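Long-range contacts in DUF4848 domain-containing protein (Bacteroides thetaiotaomicron, PDB 4LB8), which is of unknown function but belongs to the DUF4848 family and is probably exported as a lipoprotein: residues S164-I169 against R283-V288; H214-L219 against T270-S275. All blocks are in the same frame, centred on the assembly; numbering follows the deposited sequence.

Interaction 1 of 2, residues S164-I169 against R283-V288; sequences SDLSSI and RGFATV
Ser164 OG lies between its own backbone N and carbonyl carbon (chi1 64°), which turns it toward Phe285 O, and Thr287 OG1, anti to its carbonyl carbon (chi1 -71°), is directed at Leu166 O. Both hydroxyls donate hydrogen bonds to these carbonyls, though the modelled lengths are too short to be taken literally. Two backbone bonds reinforce them: Phe285 N donates to Ser164 O at 3.0 Å from well above the carbonyl plane, whereas Thr287 N meets Ser168 O at 2.8 Å nearly head-on. Between these anchors Asp165 to Ser168 form a type I turn, closed by Ser168 N to Asp165 O at 2.9 Å. Asp165 OD1 takes Ser167 N at 3.2 Å and Ser167 OG at 2.6 Å from the same face of the carboxylate; its OD2 bonds Ser158 of the second subunit. Apolar contacts flank the polar ones: Leu166 CD2 sits at the ring edge of Phe285, 4.0 Å from Phe285 CD2, and Ile169 runs beside Thr287, with Ile169 CD1 3.9 Å from Thr287 CB. A single bridge joins Ile169 to Thr287. The arrangement is an Asx turn combined with a type I turn, laid along strand 284-289, the outermost strand of its sheet within this chain.

Interaction 2 of 2, residues H214-L219 against T270-S275; sequences HAKVNL and TIEIWS
Trp274 offers one indole face to His214, whose CB makes a CH-pi contact 3.4 Å from the centroid of the five-membered ring. The imidazole runs nearly parallel to the indole but is slid aside, barely overlapping, and its ND1 is hydrogen-bonded to Asp247. The indole edge takes Lys216, whose CG lies in the ring plane 4.0 Å from Trp274 CH2. An alanine in place of Trp274 would probably leave His214 CB and the Lys216 chain without their aromatic neighbour and open a gap beside Tyr280, which meets the indole edge-to-face. Among charged groups, Lys216 NZ reaches the syn side of Glu272 OE1 at 3.2 Å in a salt bridge; NZ also bonds Tyr280 OH, and Glu272 has Arg283 as second partner. Backbone bonds join the antiparallel strands at three hydrogen-bonded pairs, His214-Trp274, Lys216-Glu272 and Asn218-Thr270, the last with Asn218 N to Thr270 O at 3.0 Å. One water bridges Lys216 O and Thr270 OG1. Apolar contacts occupy the other face, where Val217 CG2 lies 4.2 Å from Ile271 CG2, and Ile271 and Ile273 pack on Leu183. The chemistry thus divides by face: aliphatic groups turn inward to a second sheet, while the partly exposed side carries aromatic and charged pairs.

From the N terminus, the chain first reaches 164-169, in the loop joining strands 161-163 and 171-175 of the eight-stranded sheet. It then passes through strand 213-220 and returns, after 50 intervening residues, at 270-275, where interaction 2 closes its loop. Strand 284-289 follows, and interaction 1 closes a longer loop back to 164-169, enclosing interaction 2 entirely; the two nest and do not cross. Strands 268-275 and 284-289 are neighbours in a four-stranded antiparallel sheet, so interaction 2 builds its interior and interaction 1 attaches its edge to the other sheet. The Arg283 NE to Glu272 OE1 salt bridge, 2.8 Å, links the two contacts directly, as does packing of Leu166 on Thr270.

Interaction 1 of 2, residues S164-I169 against R283-V288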
ATOM      1  N   SER A 164      -5.056   4.553  -1.653  1.00 33.48           N
ATOM      2  CA  SER A 164      -5.906   4.963  -0.540  1.00 32.28           C
ATOM      3  C   SER A 164      -7.310   4.404  -0.682  1.00 36.77           C
ATOM      4  O   SER A 164      -7.772   4.214  -1.805  1.00 36.39           O
ATOM      5  CB  SER A 164      -5.957   6.483  -0.436  1.00 35.09           C
ATOM      6  OG  SER A 164      -6.552   7.114  -1.563  1.00 42.02           O
ATOM      7  N   ASP A 165      -7.991   4.145   0.452  1.00 34.23           N
ATOM      8  CA  ASP A 165      -9.379   3.659   0.455  1.00 35.23           C
ATOM      9  C   ASP A 165     -10.303   4.731   1.033  1.00 39.25           C
ATOM     10  O   ASP A 165      -9.816   5.759   1.489  1.00 39.35           O
ATOM     11  CB  ASP A 165      -9.511   2.327   1.226  1.00 38.30           C
ATOM     12  CG  ASP A 165      -9.166   2.327   2.703  1.00 53.03           C
ATOM     13  OD1 ASP A 165      -8.878   3.427   3.257  1.00 54.44           O
ATOM     14  OD2 ASP A 165      -9.160   1.231   3.304  1.00 58.09           O
ATOM     15  N   LEU A 166     -11.629   4.477   1.077  1.00 36.13           N
ATOM     16  CA  LEU A 166     -12.628   5.430   1.588  1.00 34.70           C
ATOM     17  C   LEU A 166     -12.421   5.887   3.034  1.00 40.33           C
ATOM     18  O   LEU A 166     -13.113   6.804   3.459  1.00 41.90           O
ATOM     19  CB  LEU A 166     -14.049   4.900   1.422  1.00 33.87           C
ATOM     20  CG  LEU A 166     -14.522   4.865  -0.016  1.00 36.24           C
ATOM     21  CD1 LEU A 166     -15.886   4.264  -0.114  1.00 36.01           C
ATOM     22  CD2 LEU A 166     -14.494   6.255  -0.635  1.00 37.33           C
ATOM     23  N   SER A 167     -11.470   5.312   3.769  1.00 38.11           N
ATOM     24  CA  SER A 167     -11.189   5.723   5.156  1.00 38.82           C
ATOM     25  C   SER A 167     -10.206   6.909   5.153  1.00 44.80           C
ATOM     26  O   SER A 167     -10.002   7.558   6.189  1.00 45.95           O
ATOM     27  CB  SER A 167     -10.645   4.555   5.976  1.00 39.79           C
ATOM     28  OG  SER A 167      -9.271   4.328   5.712  1.00 46.21           O
ATOM     29  N   SER A 168      -9.575   7.165   3.985  1.00 40.29           N
ATOM     30  CA  SER A 168      -8.710   8.322   3.819  1.00 39.71           C
ATOM     31  C   SER A 168      -9.614   9.534   3.638  1.00 40.91           C
ATOM     32  O   SER A 168     -10.522   9.485   2.821  1.00 39.22           O
ATOM     33  CB  SER A 168      -7.771   8.142   2.639  1.00 42.80           C
ATOM     34  OG  SER A 168      -6.963   9.302   2.555  1.00 54.29           O
ATOM     35  N   ILE A 169      -9.437  10.571   4.463  1.00 37.94           N
ATOM     36  CA  ILE A 169     -10.285  11.767   4.428  1.00 37.33           C
ATOM     37  C   ILE A 169      -9.621  12.887   3.601  1.00 42.24           C
ATOM     38  O   ILE A 169      -8.456  13.218   3.818  1.00 42.16           O
ATOM     39  CB  ILE A 169     -10.641  12.216   5.878  1.00 39.79           C
ATOM     40  CG1 ILE A 169     -11.176  11.036   6.738  1.00 40.25           C
ATOM     41  CG2 ILE A 169     -11.618  13.401   5.914  1.00 39.78           C
ATOM     42  CD1 ILE A 169     -12.540  10.328   6.297  1.00 47.39           C
ATOM     43  N   ARG A 283      -7.003   3.154  -9.326  1.00 41.18           N
ATOM     44  CA  ARG A 283      -7.400   4.480  -8.834  1.00 39.36           C
ATOM     45  C   ARG A 283      -7.535   4.525  -7.315  1.00 41.19           C
ATOM     46  O   ARG A 283      -8.030   3.578  -6.702  1.00 42.16           O
ATOM     47  CB  ARG A 283      -8.701   4.968  -9.498  1.00 37.28           C
ATOM     48  CG  ARG A 283      -9.978   4.386  -8.929  1.00 38.53           C
ATOM     49  CD  ARG A 283     -11.113   4.505  -9.909  1.00 34.80           C
ATOM     50  NE  ARG A 283     -12.271   3.690  -9.533  1.00 42.95           N
ATOM     51  CZ  ARG A 283     -12.352   2.366  -9.654  1.00 58.22           C
ATOM     52  NH1 ARG A 283     -11.325   1.667 -10.127  1.00 41.34           N
ATOM     53  NH2 ARG A 283     -13.458   1.730  -9.288  1.00 50.10           N
ATOM     54  N   GLY A 284      -7.068   5.629  -6.740  1.00 36.58           N
ATOM     55  CA  GLY A 284      -7.146   5.940  -5.320  1.00 34.29           C
ATOM     56  C   GLY A 284      -8.471   6.560  -4.945  1.00 36.72           C
ATOM     57  O   GLY A 284      -9.027   7.336  -5.712  1.00 36.25           O
ATOM     58  N   PHE A 285      -8.974   6.227  -3.750  1.00 34.74           N
ATOM     59  CA  PHE A 285     -10.250   6.652  -3.157  1.00 34.01           C
ATOM     60  C   PHE A 285     -10.048   7.534  -1.927  1.00 41.00           C
ATOM     61  O   PHE A 285      -8.977   7.524  -1.316  1.00 41.34           O
ATOM     62  CB  PHE A 285     -11.045   5.395  -2.729  1.00 35.17           C
ATOM     63  CG  PHE A 285     -11.696   4.588  -3.836  1.00 35.88           C
ATOM     64  CD1 PHE A 285     -10.921   3.863  -4.748  1.00 37.59           C
ATOM     65  CD2 PHE A 285     -13.082   4.530  -3.955  1.00 35.45           C
ATOM     66  CE1 PHE A 285     -11.519   3.133  -5.786  1.00 37.19           C
ATOM     67  CE2 PHE A 285     -13.680   3.768  -4.966  1.00 38.47           C
ATOM     68  CZ  PHE A 285     -12.892   3.061  -5.864  1.00 36.74           C
ATOM     69  N   ALA A 286     -11.100   8.264  -1.532  1.00 39.31           N
ATOM     70  CA  ALA A 286     -11.151   9.096  -0.322  1.00 38.12           C
ATOM     71  C   ALA A 286     -12.549   9.548  -0.035  1.00 41.49           C
ATOM     72  O   ALA A 286     -13.320   9.811  -0.963  1.00 40.30           O
ATOM     73  CB  ALA A 286     -10.248  10.316  -0.444  1.00 38.29           C
ATOM     74  N   THR A 287     -12.878   9.628   1.260  1.00 39.27           N
ATOM     75  CA  THR A 287     -14.130  10.193   1.745  1.00 39.72           C
ATOM     76  C   THR A 287     -13.867  11.691   1.911  1.00 43.57           C
ATOM     77  O   THR A 287     -12.810  12.086   2.419  1.00 41.91           O
ATOM     78  CB  THR A 287     -14.597   9.506   3.040  1.00 47.51           C
ATOM     79  OG1 THR A 287     -15.023   8.184   2.723  1.00 52.58           O
ATOM     80  CG2 THR A 287     -15.761  10.243   3.733  1.00 42.31           C
ATOM     81  N   VAL A 288     -14.826  12.517   1.487  1.00 41.30           N
ATOM     82  CA  VAL A 288     -14.705  13.966   1.597  1.00 40.75           C
ATOM     83  C   VAL A 288     -15.583  14.456   2.754  1.00 47.82           C
ATOM     84  O   VAL A 288     -16.748  14.065   2.868  1.00 48.05           O
ATOM     85  CB  VAL A 288     -15.034  14.637   0.245  1.00 42.87           C
ATOM     86  CG1 VAL A 288     -14.919  16.160   0.315  1.00 42.15           C
ATOM     87  CG2 VAL A 288     -14.132  14.080  -0.858  1.00 41.48           C
TER

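Interaction 2 of 2, residues H214-L219 against T270-S275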
ATOM      1  N   HIS A 214      -7.610  12.206 -14.127  1.00 40.07           N
ATOM      2  CA  HIS A 214      -8.928  11.593 -14.224  1.00 39.48           C
ATOM      3  C   HIS A 214      -9.514  11.407 -12.829  1.00 42.76           C
ATOM      4  O   HIS A 214      -8.928  10.750 -11.968  1.00 39.18           O
ATOM      5  CB  HIS A 214      -8.843  10.249 -14.950  1.00 39.91           C
ATOM      6  CG  HIS A 214      -8.258  10.314 -16.326  1.00 43.51           C
ATOM      7  ND1 HIS A 214      -8.948  10.895 -17.381  1.00 45.73           N
ATOM      8  CD2 HIS A 214      -7.076   9.844 -16.783  1.00 45.24           C
ATOM      9  CE1 HIS A 214      -8.155  10.781 -18.429  1.00 46.03           C
ATOM     10  NE2 HIS A 214      -7.030  10.128 -18.127  1.00 46.14           N
ATOM     11  N   ALA A 215     -10.665  12.030 -12.611  1.00 40.56           N
ATOM     12  CA  ALA A 215     -11.351  11.969 -11.340  1.00 39.05           C
ATOM     13  C   ALA A 215     -12.818  11.678 -11.544  1.00 42.07           C
ATOM     14  O   ALA A 215     -13.377  11.947 -12.615  1.00 42.80           O
ATOM     15  CB  ALA A 215     -11.169  13.282 -10.585  1.00 39.06           C
ATOM     16  N   LYS A 216     -13.408  11.076 -10.516  1.00 36.68           N
ATOM     17  CA  LYS A 216     -14.809  10.738 -10.338  1.00 36.51           C
ATOM     18  C   LYS A 216     -15.219  11.334  -8.986  1.00 39.49           C
ATOM     19  O   LYS A 216     -14.744  10.913  -7.927  1.00 39.31           O
ATOM     20  CB  LYS A 216     -15.013   9.219 -10.404  1.00 38.65           C
ATOM     21  CG  LYS A 216     -15.350   8.703 -11.797  1.00 42.10           C
ATOM     22  CD  LYS A 216     -15.315   7.164 -11.872  1.00 52.11           C
ATOM     23  CE  LYS A 216     -16.571   6.487 -11.342  1.00 63.84           C
ATOM     24  NZ  LYS A 216     -16.312   5.085 -10.896  1.00 66.85           N
ATOM     25  N   VAL A 217     -16.029  12.372  -9.037  1.00 35.84           N
ATOM     26  CA  VAL A 217     -16.433  13.161  -7.873  1.00 34.15           C
ATOM     27  C   VAL A 217     -17.936  12.980  -7.619  1.00 38.81           C
ATOM     28  O   VAL A 217     -18.747  13.114  -8.544  1.00 38.15           O
ATOM     29  CB  VAL A 217     -16.066  14.655  -8.155  1.00 36.01           C
ATOM     30  CG1 VAL A 217     -16.454  15.579  -6.996  1.00 35.17           C
ATOM     31  CG2 VAL A 217     -14.591  14.817  -8.526  1.00 34.74           C
ATOM     32  N   ASN A 218     -18.308  12.668  -6.376  1.00 36.19           N
ATOM     33  CA  ASN A 218     -19.730  12.569  -6.006  1.00 36.98           C
ATOM     34  C   ASN A 218     -19.885  13.237  -4.658  1.00 40.17           C
ATOM     35  O   ASN A 218     -19.595  12.605  -3.639  1.00 39.31           O
ATOM     36  CB  ASN A 218     -20.241  11.120  -5.998  1.00 34.69           C
ATOM     37  CG  ASN A 218     -21.731  10.995  -5.782  1.00 59.85           C
ATOM     38  OD1 ASN A 218     -22.510  11.942  -5.917  1.00 56.97           O
ATOM     39  ND2 ASN A 218     -22.161   9.812  -5.427  1.00 58.56           N
ATOM     40  N   LEU A 219     -20.277  14.521  -4.657  1.00 37.23           N
ATOM     41  CA  LEU A 219     -20.353  15.301  -3.422  1.00 38.89           C
ATOM     42  C   LEU A 219     -21.704  15.937  -3.167  1.00 44.92           C
ATOM     43  O   LEU A 219     -22.349  16.422  -4.095  1.00 44.17           O
ATOM     44  CB  LEU A 219     -19.289  16.427  -3.409  1.00 38.49           C
ATOM     45  CG  LEU A 219     -17.817  16.032  -3.543  1.00 42.27           C
ATOM     46  CD1 LEU A 219     -16.920  17.271  -3.565  1.00 41.86           C
ATOM     47  CD2 LEU A 219     -17.398  15.089  -2.451  1.00 43.48           C
ATOM     48  N   THR A 270     -17.547  11.291  -1.905  1.00 38.65           N
ATOM     49  CA  THR A 270     -16.330  10.561  -2.290  1.00 37.52           C
ATOM     50  C   THR A 270     -15.618  11.167  -3.522  1.00 41.42           C
ATOM     51  O   THR A 270     -16.235  11.834  -4.363  1.00 41.85           O
ATOM     52  CB  THR A 270     -16.655   9.075  -2.583  1.00 42.09           C
ATOM     53  OG1 THR A 270     -17.509   8.936  -3.737  1.00 39.22           O
ATOM     54  CG2 THR A 270     -17.232   8.344  -1.373  1.00 38.67           C
ATOM     55  N   ILE A 271     -14.312  10.905  -3.612  1.00 36.41           N
ATOM     56  CA  ILE A 271     -13.454  11.237  -4.752  1.00 34.54           C
ATOM     57  C   ILE A 271     -12.620   9.994  -5.105  1.00 39.31           C
ATOM     58  O   ILE A 271     -12.256   9.197  -4.217  1.00 36.70           O
ATOM     59  CB  ILE A 271     -12.562  12.489  -4.563  1.00 35.55           C
ATOM     60  CG1 ILE A 271     -11.705  12.396  -3.263  1.00 34.84           C
ATOM     61  CG2 ILE A 271     -13.415  13.771  -4.643  1.00 35.67           C
ATOM     62  CD1 ILE A 271     -10.388  13.215  -3.226  1.00 34.00           C
ATOM     63  N   GLU A 272     -12.369   9.829  -6.414  1.00 36.91           N
ATOM     64  CA  GLU A 272     -11.541   8.792  -7.030  1.00 36.32           C
ATOM     65  C   GLU A 272     -10.594   9.482  -8.001  1.00 39.64           C
ATOM     66  O   GLU A 272     -11.044  10.338  -8.778  1.00 37.45           O
ATOM     67  CB  GLU A 272     -12.393   7.747  -7.763  1.00 38.33           C
ATOM     68  CG  GLU A 272     -13.275   6.911  -6.863  1.00 44.27           C
ATOM     69  CD  GLU A 272     -14.358   6.179  -7.621  1.00 55.96           C
ATOM     70  OE1 GLU A 272     -14.061   5.660  -8.719  1.00 52.70           O
ATOM     71  OE2 GLU A 272     -15.509   6.141  -7.133  1.00 51.76           O
ATOM     72  N   ILE A 273      -9.286   9.122  -7.953  1.00 35.27           N
ATOM     73  CA  ILE A 273      -8.232   9.726  -8.776  1.00 32.83           C
ATOM     74  C   ILE A 273      -7.354   8.657  -9.431  1.00 39.59           C
ATOM     75  O   ILE A 273      -6.896   7.720  -8.761  1.00 39.61           O
ATOM     76  CB  ILE A 273      -7.368  10.725  -7.913  1.00 33.01           C
ATOM     77  CG1 ILE A 273      -6.358  11.576  -8.738  1.00 31.31           C
ATOM     78  CG2 ILE A 273      -6.656  10.032  -6.749  1.00 32.96           C
ATOM     79  CD1 ILE A 273      -6.971  12.732  -9.662  1.00 24.96           C
ATOM     80  N   TRP A 274      -7.086   8.843 -10.735  1.00 36.73           N
ATOM     81  CA  TRP A 274      -6.137   8.066 -11.534  1.00 37.27           C
ATOM     82  C   TRP A 274      -5.539   9.015 -12.604  1.00 42.23           C
ATOM     83  O   TRP A 274      -5.845  10.204 -12.583  1.00 40.13           O
ATOM     84  CB  TRP A 274      -6.725   6.756 -12.105  1.00 36.38           C
ATOM     85  CG  TRP A 274      -7.753   6.913 -13.194  1.00 37.86           C
ATOM     86  CD1 TRP A 274      -7.563   6.732 -14.533  1.00 41.40           C
ATOM     87  CD2 TRP A 274      -9.150   7.200 -13.021  1.00 37.87           C
ATOM     88  NE1 TRP A 274      -8.738   6.961 -15.214  1.00 41.43           N
ATOM     89  CE2 TRP A 274      -9.736   7.223 -14.310  1.00 42.08           C
ATOM     90  CE3 TRP A 274      -9.967   7.465 -11.898  1.00 38.11           C
ATOM     91  CZ2 TRP A 274     -11.087   7.537 -14.513  1.00 40.91           C
ATOM     92  CZ3 TRP A 274     -11.320   7.723 -12.102  1.00 39.27           C
ATOM     93  CH2 TRP A 274     -11.862   7.764 -13.396  1.00 40.62           C
ATOM     94  N   SER A 275      -4.600   8.535 -13.446  1.00 41.38           N
ATOM     95  CA  SER A 275      -3.952   9.398 -14.448  1.00 41.71           C
ATOM     96  C   SER A 275      -3.641   8.601 -15.698  1.00 46.80           C
ATOM     97  O   SER A 275      -4.062   7.450 -15.800  1.00 46.93           O
ATOM     98  CB  SER A 275      -2.676  10.041 -13.878  1.00 44.12           C
ATOM     99  OG  SER A 275      -1.605   9.128 -13.686  1.00 51.74           O
TER
HETATM  100  O   HOH W   1     -16.564   9.225  -6.342  1.00 44.28           O